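Local coordinates for protein putative fructosamine-3-kinase (Thermobifida fusca YX, PDB 3F7W) that is probably a kinase of the fructosamine kinase family, with a protein-kinase-like fold, that may phosphorylate sugar-derived amines, at residues 77-80 with 86-89; 61-66 with 80-85; 168-173 with 280-285; 144-149 with 173-178; 198-203 with 229-234. All coordinates share one frame; numbering follows the deposited sequence. Where two conformers were deposited one is given.

Contact 1: residues 77-80 with 86-89; sequences PQVA and TLAM. With EDO (1,2-ethanediol), chain H.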
# COMPACT_ATOMS: atom_id res chain seq x y z
N PRO A 77 7.63 6.93 -6.71
CA PRO A 77 8.52 8.13 -6.61
C PRO A 77 9.92 7.80 -6.10
O PRO A 77 10.09 6.91 -5.25
CB PRO A 77 7.83 9.00 -5.58
CG PRO A 77 6.54 8.42 -5.34
CD PRO A 77 6.56 6.98 -5.72
N GLN A 78 10.90 8.56 -6.59
CA GLN A 78 12.26 8.48 -6.12
C GLN A 78 12.41 9.21 -4.78
O GLN A 78 11.81 10.26 -4.57
CB GLN A 78 13.20 9.13 -7.14
CG GLN A 78 13.13 8.56 -8.55
CD GLN A 78 14.11 9.26 -9.47
OE1 GLN A 78 14.56 10.37 -9.16
NE2 GLN A 78 14.45 8.64 -10.59
N VAL A 79 13.21 8.66 -3.91
CA VAL A 79 13.46 9.23 -2.59
C VAL A 79 14.70 10.10 -2.70
O VAL A 79 15.71 9.65 -3.22
CB VAL A 79 13.65 8.11 -1.56
CG1 VAL A 79 14.08 8.69 -0.22
CG2 VAL A 79 12.32 7.32 -1.44
N ALA A 80 14.60 11.34 -2.24
CA ALA A 80 15.72 12.29 -2.23
C ALA A 80 16.54 12.14 -0.94
O ALA A 80 17.75 12.36 -0.92
CB ALA A 80 15.20 13.72 -2.35
N THR A 86 11.94 12.01 8.89
CA THR A 86 11.77 12.82 7.67
C THR A 86 11.89 11.91 6.44
O THR A 86 12.74 11.01 6.40
CB THR A 86 12.84 13.89 7.56
OG1 THR A 86 13.07 14.49 8.84
CG2 THR A 86 12.48 14.98 6.55
N LEU A 87 11.02 12.13 5.47
CA LEU A 87 11.09 11.41 4.21
C LEU A 87 10.80 12.43 3.10
O LEU A 87 9.74 13.05 3.10
CB LEU A 87 10.10 10.24 4.20
CG LEU A 87 9.94 9.41 2.93
CD1 LEU A 87 11.26 8.82 2.45
CD2 LEU A 87 8.88 8.28 3.12
N ALA A 88 11.79 12.63 2.23
CA ALA A 88 11.75 13.60 1.11
C ALA A 88 11.81 12.80 -0.20
O ALA A 88 12.73 11.98 -0.39
CB ALA A 88 12.93 14.55 1.16
N MSE A 89 10.83 13.03 -1.06
CA MSE A 89 10.70 12.33 -2.30
C MSE A 89 10.27 13.25 -3.41
O MSE A 89 9.88 14.39 -3.19
CB MSE A 89 9.69 11.19 -2.17
CG MSE A 89 8.28 11.60 -2.04
SE MSE A 89 7.17 10.01 -1.77
CE MSE A 89 7.85 9.63 0.02
C1 EDO H . 13.12 13.09 -10.12
O1 EDO H . 13.28 12.33 -11.31
C2 EDO H . 14.03 14.31 -10.18
O2 EDO H . 13.37 15.38 -9.49
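Ala80 pairs with Ala88 in a β-hairpin, strands 79-83 and 86-90, at one edge of the five-stranded antiparallel sheet of the kinase N-lobe. Ala80 N donates to Ala88 O at 2.7 Å, with an N-H...O angle of 145°. Gly81 also faces Ala88, so the strands form a classic β bulge. One step along, Val79 and Met89 are a non-hydrogen-bonded pair, their CA atoms 4.2 Å apart. The tight side is at Met89, a selenomethionine. Gln78 O sits 3.3 Å from Met89 CA. Met89 CG stands between the backbone N and the carbonyl carbon (chi1 71°), and its chain runs alongside Pro77. Leu65 of helix 57-68 packs on this face, and an unknown ligand lies about 4 Å from the Met89 side chain. The Val79 and Leu87 side chains cross at about a right angle, with Val79 CG1 3.9 Å from Leu87 CD1. The loose side is at Gln78. Its CB points away from strand 86-90 and its extended chain runs to solvent. There OE1 accepts a weak bond, 3.2 Å, from O1 of a 1,2-ethanediol. Back on the packed side, the Pro77 ring meets selenium through CB and CG, with CG 4.0 Å from Met89 SE.

Contact 2: residues 61-66 with 80-85; sequences EALGLD and AGWDDR. With EDO (1,2-ethanediol), chain G; EDO (1,2-ethanediol), chain F.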
# COMPACT_ATOMS: atom_id res chain seq x y z
N GLU A 61 8.73 2.78 4.85
CA GLU A 61 8.35 3.46 3.62
C GLU A 61 9.61 3.74 2.74
O GLU A 61 9.55 3.51 1.54
CB GLU A 61 7.57 4.74 3.88
CG GLU A 61 7.02 5.32 2.53
CD GLU A 61 6.06 6.47 2.61
OE1 GLU A 61 5.52 6.76 3.68
OE2 GLU A 61 5.85 7.10 1.55
N ALA A 62 10.69 4.24 3.33
CA ALA A 62 11.92 4.55 2.53
C ALA A 62 12.44 3.27 1.85
O ALA A 62 12.76 3.27 0.64
CB ALA A 62 13.01 5.21 3.40
N LEU A 63 12.55 2.20 2.63
CA LEU A 63 13.05 0.92 2.10
C LEU A 63 12.05 0.32 1.13
O LEU A 63 12.43 -0.26 0.09
CB LEU A 63 13.39 -0.05 3.22
CG LEU A 63 14.55 0.35 4.17
CD1 LEU A 63 14.94 -0.81 5.08
CD2 LEU A 63 15.77 0.85 3.40
N GLY A 64 10.76 0.46 1.43
CA GLY A 64 9.72 -0.07 0.56
C GLY A 64 9.69 0.66 -0.77
O GLY A 64 9.56 0.04 -1.80
N LEU A 65 9.86 1.98 -0.74
CA LEU A 65 9.92 2.76 -1.98
C LEU A 65 11.13 2.34 -2.83
O LEU A 65 11.01 2.18 -4.06
CB LEU A 65 9.97 4.26 -1.69
CG LEU A 65 8.70 4.98 -1.25
CD1 LEU A 65 8.98 6.40 -0.67
CD2 LEU A 65 7.65 5.04 -2.39
N ASP A 66 12.28 2.14 -2.19
CA ASP A 66 13.49 1.76 -2.91
C ASP A 66 13.32 0.40 -3.56
O ASP A 66 13.71 0.18 -4.70
CB ASP A 66 14.70 1.77 -1.97
CG ASP A 66 15.97 1.25 -2.63
OD1 ASP A 66 16.51 1.94 -3.49
OD2 ASP A 66 16.43 0.17 -2.25
N ALA A 80 14.60 11.34 -2.24
CA ALA A 80 15.72 12.29 -2.23
C ALA A 80 16.54 12.14 -0.94
O ALA A 80 17.75 12.36 -0.92
CB ALA A 80 15.20 13.72 -2.35
N GLY A 81 15.88 11.74 0.13
CA GLY A 81 16.58 11.53 1.41
C GLY A 81 15.62 11.14 2.50
O GLY A 81 14.43 11.45 2.44
N TRP A 82 16.14 10.50 3.55
CA TRP A 82 15.29 10.14 4.66
C TRP A 82 16.06 9.84 5.93
O TRP A 82 17.27 9.55 5.91
CB TRP A 82 14.44 8.93 4.28
CG TRP A 82 15.21 7.66 4.21
CD1 TRP A 82 15.98 7.21 3.15
CD2 TRP A 82 15.33 6.68 5.23
NE1 TRP A 82 16.53 6.00 3.47
CE2 TRP A 82 16.16 5.65 4.73
CE3 TRP A 82 14.80 6.56 6.52
CZ2 TRP A 82 16.46 4.51 5.48
CZ3 TRP A 82 15.11 5.41 7.28
CH2 TRP A 82 15.95 4.42 6.76
N ASP A 83 15.34 9.92 7.04
CA ASP A 83 15.80 9.41 8.33
C ASP A 83 14.57 9.02 9.10
O ASP A 83 13.48 8.99 8.55
CB ASP A 83 16.68 10.41 9.07
CG ASP A 83 15.95 11.69 9.47
OD1 ASP A 83 14.71 11.74 9.49
OD2 ASP A 83 16.69 12.64 9.77
N ASP A 84 14.71 8.68 10.38
CA ASP A 84 13.55 8.17 11.14
C ASP A 84 12.47 9.24 11.35
O ASP A 84 11.37 8.91 11.78
CB ASP A 84 13.96 7.63 12.50
CG ASP A 84 14.83 6.39 12.41
OD1 ASP A 84 14.67 5.59 11.47
OD2 ASP A 84 15.70 6.24 13.29
N ARG A 85 12.80 10.50 11.08
CA ARG A 85 11.87 11.64 11.33
C ARG A 85 11.30 12.28 10.04
O ARG A 85 10.34 13.07 10.11
CB ARG A 85 12.60 12.79 12.04
CG ARG A 85 13.60 12.45 13.14
CD ARG A 85 12.90 11.92 14.35
NE ARG A 85 11.91 12.87 14.85
CZ ARG A 85 11.02 12.57 15.80
NH1 ARG A 85 10.97 11.36 16.35
NH2 ARG A 85 10.16 13.48 16.16
C1 EDO G . 4.82 7.97 7.08
O1 EDO G . 3.67 7.75 6.25
C2 EDO G . 5.46 6.64 7.33
O2 EDO G . 5.97 6.26 6.07
C1 EDO F . 17.35 4.33 -0.20
O1 EDO F . 16.81 5.61 0.12
C2 EDO F . 17.25 3.38 0.99
O2 EDO F . 18.15 3.87 1.99
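Ala62 on helix 57-68 faces Trp82 on strand 79-83, and their CA atoms are 6.9 Å apart. In the kinase-like fold this helix probably corresponds to helix C of the N-lobe, and it packs here against the edge strand of the β-sheet. The contact is small and is carried by one indole. Trp82 CG lies between the backbone N and the carbonyl carbon (chi1 72°), and this turns the ring in under the helix. Ala62 CB then sits over one face of the ring. It lies 3.3 Å from the centroid of the five-membered ring and 9° off its normal, a close CH-pi contact. Leu63 CD2 touches obliquely at the six-membered ring, 4.3 Å from Trp82 CZ2. An alanine in place of Trp82 would probably leave the Ala62 methyl without its aromatic surface and open a gap between helix and strand. One residue earlier on the helix, Glu61 OE1 forms a salt bridge to Lys45 NZ. This is consistent with the lysine-glutamate pair of protein kinases. Beyond the tryptophan, Asp83 OD1 accepts from Arg85 N at 2.8 Å, an Asx turn that starts the chain back toward strand 86-90. The carboxylate oxygen is met from above its plane. At the pyrrole edge of the indole, Trp82 NE1 donates to O2 of a 1,2-ethanediol at 3.1 Å, nearly straight at 163°, with that oxygen near the ring plane.

Contact 3: residues 168-173 with 280-285; sequences VRLVEK and DTARAA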
# COMPACT_ATOMS: atom_id res chain seq x y z
N VAL A 168 -16.07 -12.80 14.11
CA VAL A 168 -14.79 -13.50 14.22
C VAL A 168 -14.90 -14.94 13.72
O VAL A 168 -14.06 -15.39 12.96
CB VAL A 168 -14.27 -13.49 15.67
CG1 VAL A 168 -13.07 -14.46 15.83
CG2 VAL A 168 -13.90 -12.06 16.09
N ARG A 169 -15.94 -15.65 14.15
CA ARG A 169 -16.16 -17.00 13.66
C ARG A 169 -16.35 -17.06 12.14
O ARG A 169 -15.83 -17.99 11.49
CB ARG A 169 -17.33 -17.65 14.38
CG ARG A 169 -16.91 -18.27 15.72
CD ARG A 169 -18.00 -19.16 16.33
NE ARG A 169 -19.24 -18.42 16.62
CZ ARG A 169 -19.47 -17.70 17.72
NH1 ARG A 169 -18.55 -17.58 18.68
NH2 ARG A 169 -20.64 -17.07 17.84
N LEU A 170 -17.05 -16.08 11.58
CA LEU A 170 -17.23 -15.98 10.13
C LEU A 170 -15.89 -15.84 9.41
O LEU A 170 -15.62 -16.54 8.42
CB LEU A 170 -18.16 -14.81 9.76
CG LEU A 170 -18.18 -14.40 8.28
CD1 LEU A 170 -18.55 -15.59 7.36
CD2 LEU A 170 -19.09 -13.19 8.05
N VAL A 171 -15.03 -14.95 9.90
CA VAL A 171 -13.72 -14.80 9.26
C VAL A 171 -12.88 -16.07 9.46
O VAL A 171 -12.12 -16.47 8.57
CB VAL A 171 -12.96 -13.53 9.74
CG1 VAL A 171 -11.52 -13.48 9.15
CG2 VAL A 171 -13.74 -12.28 9.35
N GLU A 172 -13.03 -16.71 10.60
CA GLU A 172 -12.30 -17.96 10.87
C GLU A 172 -12.72 -19.11 9.94
O GLU A 172 -11.90 -19.96 9.63
CB GLU A 172 -12.46 -18.36 12.34
CG GLU A 172 -11.63 -17.49 13.26
CD GLU A 172 -11.81 -17.80 14.73
OE1 GLU A 172 -12.90 -18.27 15.12
OE2 GLU A 172 -10.86 -17.54 15.49
N LYS A 173 -13.99 -19.12 9.52
CA LYS A 173 -14.46 -20.06 8.48
C LYS A 173 -13.70 -19.90 7.17
O LYS A 173 -13.32 -20.90 6.54
CB LYS A 173 -15.96 -19.88 8.21
CG LYS A 173 -16.83 -20.52 9.23
CD LYS A 173 -18.31 -20.37 8.91
CE LYS A 173 -19.15 -21.33 9.75
NZ LYS A 173 -20.38 -20.68 10.23
N ASP A 280 -19.92 -8.81 4.74
CA ASP A 280 -20.45 -9.16 3.42
C ASP A 280 -19.35 -9.80 2.56
O ASP A 280 -19.61 -10.73 1.80
CB ASP A 280 -20.98 -7.91 2.72
CG ASP A 280 -22.27 -7.38 3.35
OD1 ASP A 280 -22.88 -8.06 4.20
OD2 ASP A 280 -22.66 -6.24 3.00
N THR A 281 -18.13 -9.25 2.67
CA THR A 281 -16.99 -9.72 1.86
C THR A 281 -16.52 -11.13 2.30
O THR A 281 -16.17 -11.98 1.47
CB THR A 281 -15.84 -8.66 1.89
OG1 THR A 281 -16.36 -7.40 1.43
CG2 THR A 281 -14.65 -9.06 1.01
N ALA A 282 -16.51 -11.36 3.62
CA ALA A 282 -16.22 -12.67 4.18
C ALA A 282 -17.24 -13.69 3.68
O ALA A 282 -16.87 -14.77 3.22
CB ALA A 282 -16.24 -12.61 5.72
N ARG A 283 -18.53 -13.36 3.77
CA ARG A 283 -19.56 -14.23 3.21
C ARG A 283 -19.34 -14.55 1.73
O ARG A 283 -19.49 -15.70 1.31
CB ARG A 283 -20.94 -13.62 3.42
CG ARG A 283 -21.40 -13.77 4.83
CD ARG A 283 -22.62 -12.97 5.13
NE ARG A 283 -23.10 -13.36 6.45
CZ ARG A 283 -23.86 -12.59 7.23
NH1 ARG A 283 -24.26 -11.38 6.83
NH2 ARG A 283 -24.22 -13.04 8.42
N ALA A 284 -19.00 -13.52 0.97
CA ALA A 284 -18.74 -13.66 -0.46
C ALA A 284 -17.52 -14.55 -0.74
O ALA A 284 -17.57 -15.41 -1.62
CB ALA A 284 -18.57 -12.27 -1.11
N ALA A 285 -16.43 -14.34 -0.00
CA ALA A 285 -15.26 -15.21 -0.09
C ALA A 285 -15.63 -16.68 0.16
O ALA A 285 -15.17 -17.59 -0.54
CB ALA A 285 -14.18 -14.75 0.90
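Ala285 N donates to Thr281 O at 2.8 Å, the shortest polar bond here, and this helical turn carries Ala282 against Leu170. No hydrogen bond crosses between the two segments. Helices 165-176 and 275-286 run roughly parallel, with an angle of 31° between the segment axes and a closest approach of 9.3 Å. This is helix-helix packing in the helical part of the kinase-like fold. Leu170 fills the crossing. Its CG is trans to the backbone N (chi1 166°), which sends the branched end across to the other helix. Leu170 CG lies 3.7 Å from Ala282 CB, and both methyls of the leucine also reach that same methyl. The small alanine is consistent with the short approach of the backbones, and the CA atoms of Val171 and Ala282 are 6.0 Å apart. Val171 CG2 touches the Ala282 methyl from the next position, at a looser 4.4 Å. The Leu170 and Arg283 side chains cross at about a right angle, with Leu170 CD2 4.0 Å from Arg283 CG. The arginine is extended from CG to NE, so its charged end continues outward, away from the leucine. Replacing Leu170 by an alanine would probably open a gap above the Ala282 methyl and deprive the aliphatic part of Arg283 of its cover. Val279 and Leu286 of helix 275-286 also pack on Leu170. Across these segments the contact is apolar, with no hydrogen bond, so the meeting of these turns probably depends on shape.

Contact 4: residues 144-149 with 173-178; sequences FYAEQR and KVLDAL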
# COMPACT_ATOMS: atom_id res chain seq x y z
N PHE A 144 1.04 -17.22 5.38
CA PHE A 144 1.37 -15.83 5.48
C PHE A 144 0.12 -14.94 5.64
O PHE A 144 0.05 -14.09 6.52
CB PHE A 144 2.17 -15.43 4.23
CG PHE A 144 2.36 -13.96 4.07
CD1 PHE A 144 3.25 -13.27 4.88
CD2 PHE A 144 1.65 -13.27 3.09
CE1 PHE A 144 3.41 -11.91 4.73
CE2 PHE A 144 1.83 -11.90 2.93
CZ PHE A 144 2.70 -11.23 3.75
N TYR A 145 -0.88 -15.16 4.79
CA TYR A 145 -2.05 -14.30 4.79
C TYR A 145 -2.84 -14.47 6.09
O TYR A 145 -3.14 -13.49 6.77
CB TYR A 145 -2.92 -14.64 3.59
CG TYR A 145 -4.01 -13.63 3.31
CD1 TYR A 145 -3.69 -12.31 3.02
CD2 TYR A 145 -5.35 -13.99 3.28
CE1 TYR A 145 -4.69 -11.37 2.71
CE2 TYR A 145 -6.35 -13.07 2.97
CZ TYR A 145 -6.01 -11.75 2.70
OH TYR A 145 -6.99 -10.82 2.40
N ALA A 146 -3.13 -15.72 6.45
CA ALA A 146 -3.88 -16.01 7.68
C ALA A 146 -3.18 -15.43 8.91
O ALA A 146 -3.78 -14.65 9.66
CB ALA A 146 -4.12 -17.51 7.83
N GLU A 147 -1.91 -15.76 9.08
CA GLU A 147 -1.21 -15.51 10.34
C GLU A 147 -0.66 -14.08 10.46
O GLU A 147 -0.58 -13.53 11.57
CB GLU A 147 -0.05 -16.49 10.50
CG GLU A 147 -0.49 -17.95 10.52
CD GLU A 147 0.67 -18.91 10.37
OE1 GLU A 147 1.78 -18.57 10.78
OE2 GLU A 147 0.47 -20.04 9.89
N GLN A 148 -0.30 -13.50 9.32
CA GLN A 148 0.33 -12.16 9.27
C GLN A 148 -0.51 -11.04 8.64
O GLN A 148 -0.18 -9.86 8.83
CB GLN A 148 1.70 -12.27 8.57
CG GLN A 148 2.63 -13.16 9.39
CD GLN A 148 3.99 -13.46 8.77
OE1 GLN A 148 4.50 -14.55 8.99
NE2 GLN A 148 4.59 -12.50 8.02
N ARG A 149 -1.56 -11.38 7.90
CA ARG A 149 -2.41 -10.37 7.27
C ARG A 149 -3.86 -10.34 7.76
O ARG A 149 -4.53 -9.31 7.62
CB ARG A 149 -2.34 -10.49 5.74
CG ARG A 149 -0.93 -10.15 5.13
CD ARG A 149 -0.60 -8.68 5.28
NE ARG A 149 0.74 -8.32 4.85
CZ ARG A 149 1.84 -8.43 5.60
NH1 ARG A 149 1.79 -8.93 6.82
NH2 ARG A 149 3.01 -8.04 5.11
N LYS A 173 -13.99 -19.12 9.52
CA LYS A 173 -14.46 -20.06 8.48
C LYS A 173 -13.70 -19.90 7.17
O LYS A 173 -13.32 -20.90 6.54
CB LYS A 173 -15.96 -19.88 8.21
CG LYS A 173 -16.83 -20.52 9.23
CD LYS A 173 -18.31 -20.37 8.91
CE LYS A 173 -19.15 -21.33 9.75
NZ LYS A 173 -20.38 -20.68 10.23
N VAL A 174 -13.44 -18.66 6.76
CA VAL A 174 -12.70 -18.42 5.55
C VAL A 174 -11.29 -18.98 5.70
O VAL A 174 -10.80 -19.65 4.79
CB VAL A 174 -12.62 -16.90 5.21
CG1 VAL A 174 -11.76 -16.67 3.96
CG2 VAL A 174 -14.03 -16.33 5.02
N LEU A 175 -10.64 -18.68 6.83
CA LEU A 175 -9.28 -19.15 7.09
C LEU A 175 -9.21 -20.68 7.07
O LEU A 175 -8.27 -21.26 6.51
CB LEU A 175 -8.76 -18.57 8.42
CG LEU A 175 -8.55 -17.05 8.43
CD1 LEU A 175 -8.03 -16.60 9.79
CD2 LEU A 175 -7.64 -16.61 7.27
N ASP A 176 -10.21 -21.32 7.64
CA ASP A 176 -10.26 -22.78 7.68
C ASP A 176 -10.41 -23.37 6.28
O ASP A 176 -10.03 -24.53 6.07
CB ASP A 176 -11.39 -23.27 8.59
CG ASP A 176 -11.11 -23.03 10.07
OD1 ASP A 176 -9.97 -22.66 10.44
OD2 ASP A 176 -12.05 -23.21 10.87
N ALA A 177 -10.98 -22.59 5.35
CA ALA A 177 -11.23 -23.01 3.97
C ALA A 177 -10.16 -22.49 3.01
O ALA A 177 -10.23 -22.70 1.80
CB ALA A 177 -12.62 -22.56 3.53
N LEU A 178 -9.15 -21.82 3.57
CA LEU A 178 -8.22 -21.04 2.78
C LEU A 178 -7.42 -21.88 1.80
O LEU A 178 -7.12 -21.43 0.70
CB LEU A 178 -7.30 -20.21 3.69
CG LEU A 178 -6.43 -19.13 3.06
CD1 LEU A 178 -7.27 -18.18 2.21
CD2 LEU A 178 -5.64 -18.36 4.16
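Ala146 CB presses against the ends of two leucines, with Leu175 CD2 at 3.7 Å and Leu178 CD2 at 4.1 Å. The methyl thus sits where both leucines converge. Here helix 141-159 meets the end of helix 165-176 in the helical lobe. Leu175 CG is opposite the carbonyl carbon (chi1 -67°), whereas Leu178 CG is opposite the backbone N (chi1 -168°). From positions three residues apart, the two leucines therefore bring their CD2 methyls to one alanine. Leu178 CD2 also reaches the edge of the Tyr145 ring, 4.5 Å from Tyr145 CD2. That ring stacks with Trp141, and its OH is hydrogen-bonded to Leu257 O and His261 N, which fix the ring at its far end. Helix 141-159 has a wider π-type turn at 145-149. On the helix side away from the leucines, the far end of the Phe144 ring points at one face of the Arg149 guanidinium, with Phe144 CZ 3.4 Å above its plane. Arg149 NH1 donates to Gln148 O at 3.0 Å, coming from above that carbonyl plane, and also to Asp134 O. Several bonds thus hold this buried charge. The Ala146 side of helix 141-159 meets the end of helix 165-176 and the start of helix 178-181, while Leu257 and Leu260 of helix 251-270 close over Tyr145, Val174 and Leu178.

Contact 5: residues 198-203 with 229-234; sequences GNVLWQ and FGLPYL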
# COMPACT_ATOMS: atom_id res chain seq x y z
N GLY A 198 -6.78 6.69 -3.70
CA GLY A 198 -6.15 7.86 -3.10
C GLY A 198 -4.63 7.76 -3.08
O GLY A 198 -3.94 8.75 -2.85
N ASN A 199 -4.11 6.57 -3.31
CA ASN A 199 -2.66 6.36 -3.41
C ASN A 199 -2.19 6.21 -4.86
O ASN A 199 -1.06 5.79 -5.10
CB ASN A 199 -2.26 5.16 -2.54
CG ASN A 199 -2.22 5.49 -1.06
OD1 ASN A 199 -2.09 6.66 -0.67
ND2 ASN A 199 -2.37 4.45 -0.21
N VAL A 200 -3.07 6.52 -5.80
CA VAL A 200 -2.79 6.58 -7.24
C VAL A 200 -2.93 8.03 -7.69
O VAL A 200 -4.02 8.63 -7.62
CB VAL A 200 -3.72 5.63 -8.03
CG1 VAL A 200 -3.42 5.66 -9.54
CG2 VAL A 200 -3.59 4.21 -7.46
N LEU A 201 -1.81 8.60 -8.10
CA LEU A 201 -1.75 9.96 -8.60
C LEU A 201 -1.59 9.92 -10.11
O LEU A 201 -0.55 9.51 -10.64
CB LEU A 201 -0.59 10.73 -7.98
CG LEU A 201 -0.59 10.82 -6.45
CD1 LEU A 201 0.48 11.80 -6.01
CD2 LEU A 201 -1.94 11.21 -5.91
N TRP A 202 -2.64 10.32 -10.80
CA TRP A 202 -2.67 10.23 -12.24
C TRP A 202 -1.73 11.25 -12.90
O TRP A 202 -1.55 12.39 -12.41
CB TRP A 202 -4.11 10.36 -12.74
CG TRP A 202 -4.95 9.21 -12.35
CD1 TRP A 202 -5.62 9.04 -11.18
CD2 TRP A 202 -5.20 8.04 -13.13
NE1 TRP A 202 -6.29 7.84 -11.18
CE2 TRP A 202 -6.05 7.21 -12.37
CE3 TRP A 202 -4.81 7.62 -14.40
CZ2 TRP A 202 -6.50 5.98 -12.83
CZ3 TRP A 202 -5.26 6.39 -14.86
CH2 TRP A 202 -6.11 5.59 -14.08
N GLN A 203 -1.14 10.80 -14.00
CA GLN A 203 -0.25 11.58 -14.85
C GLN A 203 -0.77 11.47 -16.28
O GLN A 203 -1.71 10.72 -16.54
CB GLN A 203 1.16 10.99 -14.75
CG GLN A 203 1.76 11.05 -13.33
CD GLN A 203 2.12 12.45 -12.92
OE1 GLN A 203 3.27 12.83 -13.01
NE2 GLN A 203 1.13 13.23 -12.47
N PHE A 229 -12.22 0.10 -3.31
CA PHE A 229 -12.72 1.48 -3.24
C PHE A 229 -12.85 2.11 -4.62
O PHE A 229 -13.20 3.29 -4.77
CB PHE A 229 -11.84 2.32 -2.32
CG PHE A 229 -11.80 1.77 -0.93
CD1 PHE A 229 -12.81 2.07 -0.03
CD2 PHE A 229 -10.80 0.89 -0.55
CE1 PHE A 229 -12.80 1.50 1.24
CE2 PHE A 229 -10.77 0.34 0.72
CZ PHE A 229 -11.80 0.66 1.61
N GLY A 230 -12.61 1.31 -5.64
CA GLY A 230 -12.83 1.73 -7.03
C GLY A 230 -11.64 2.54 -7.53
O GLY A 230 -10.81 3.01 -6.75
N LEU A 231 -11.59 2.72 -8.85
CA LEU A 231 -10.53 3.49 -9.50
C LEU A 231 -11.05 3.98 -10.82
O LEU A 231 -11.74 3.22 -11.51
CB LEU A 231 -9.33 2.60 -9.79
CG LEU A 231 -8.06 3.29 -10.32
CD1 LEU A 231 -7.33 4.03 -9.17
CD2 LEU A 231 -7.14 2.29 -11.04
N PRO A 232 -10.71 5.21 -11.21
CA PRO A 232 -11.05 5.63 -12.57
C PRO A 232 -10.48 4.66 -13.57
O PRO A 232 -9.32 4.24 -13.42
CB PRO A 232 -10.39 7.01 -12.68
CG PRO A 232 -10.36 7.51 -11.23
CD PRO A 232 -10.01 6.27 -10.46
N TYR A 233 -11.28 4.28 -14.57
CA TYR A 233 -10.82 3.40 -15.65
C TYR A 233 -10.24 2.06 -15.15
O TYR A 233 -9.32 1.52 -15.75
CB TYR A 233 -9.79 4.14 -16.56
CG TYR A 233 -10.37 5.40 -17.15
CD1 TYR A 233 -11.41 5.34 -18.09
CD2 TYR A 233 -9.95 6.65 -16.71
CE1 TYR A 233 -11.96 6.49 -18.60
CE2 TYR A 233 -10.50 7.81 -17.21
CZ TYR A 233 -11.52 7.73 -18.15
OH TYR A 233 -12.07 8.89 -18.66
N LEU A 234 -10.80 1.54 -14.05
CA LEU A 234 -10.34 0.27 -13.48
C LEU A 234 -10.23 -0.84 -14.50
O LEU A 234 -9.20 -1.50 -14.56
CB LEU A 234 -11.27 -0.20 -12.36
CG LEU A 234 -10.86 -1.50 -11.68
CD1 LEU A 234 -9.45 -1.42 -11.03
CD2 LEU A 234 -11.90 -1.88 -10.64
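The torsions of Trp202 and Leu231 turn their side chains toward each other. Trp202 CG is opposite the carbonyl carbon (chi1 -67°), and Leu231 CG is opposite the backbone N (chi1 -173°). The first swings the indole from the strand toward the loop, and the second brings the leucine's end in toward the strand. Leu231 CG comes to the edge of the indole, near its plane, 4.0 Å from Trp202 CZ2. Pro232 adds to the same corner: its CB is 4.0 Å from Trp202 CZ2, and its CG and CD lie close to Trp202 NE1. Pro232 O touches CZ2 obliquely at 3.4 Å. Val200, two residues before the tryptophan, points the same way. Its CG1 covers part of one indole face, 3.9 Å above the plane. Its CB meets Leu231 CD1 at 4.1 Å, with the two side chains crossing at about a right angle. The loop is shaped by a type II turn from Leu231 to Leu234, with Pro232 at its second position. Gly230 follows the preceding helix with positive phi, which favours glycine, and Gly230 O accepts a bond from Asn197 ND2. Asn197 lies in an HGDLWNGN sequence that probably matches the kinase catalytic loop, and strand 200-203 follows directly. The contact is apolar packing that joins this strand to the linker between helices 219-229 and 234-244. Strand 206-209 pairs with strand 200-203, Phe105 and Ala101 of helix 99-114 pack on Val200 and Trp202, and Leu226 of helix 219-229 lies against Val200 and Leu231.

Contacts 1 and 2 form one patch of the N-lobe, with centres about 6 Å apart. They share Ala80, and a probable hydrogen bond of 2.9 Å from Ala88 N to Gly81 O ties them together. Contacts 3 and 4 form a second patch, with centres about 11 Å apart. They share helix 165-176, which meets two other helices. The patches lie on opposite sides of the chain's centre, with about 39 Å between the centres of contacts 1 and 3. Contact 5 is about 21 Å from contact 1 and about 28 Å from contact 4, centre to centre. Contact 1 lies beside an unknown ligand, in what may be the nucleotide cleft; the Val200 side chain of contact 5 is about 11 Å from an unknown ligand.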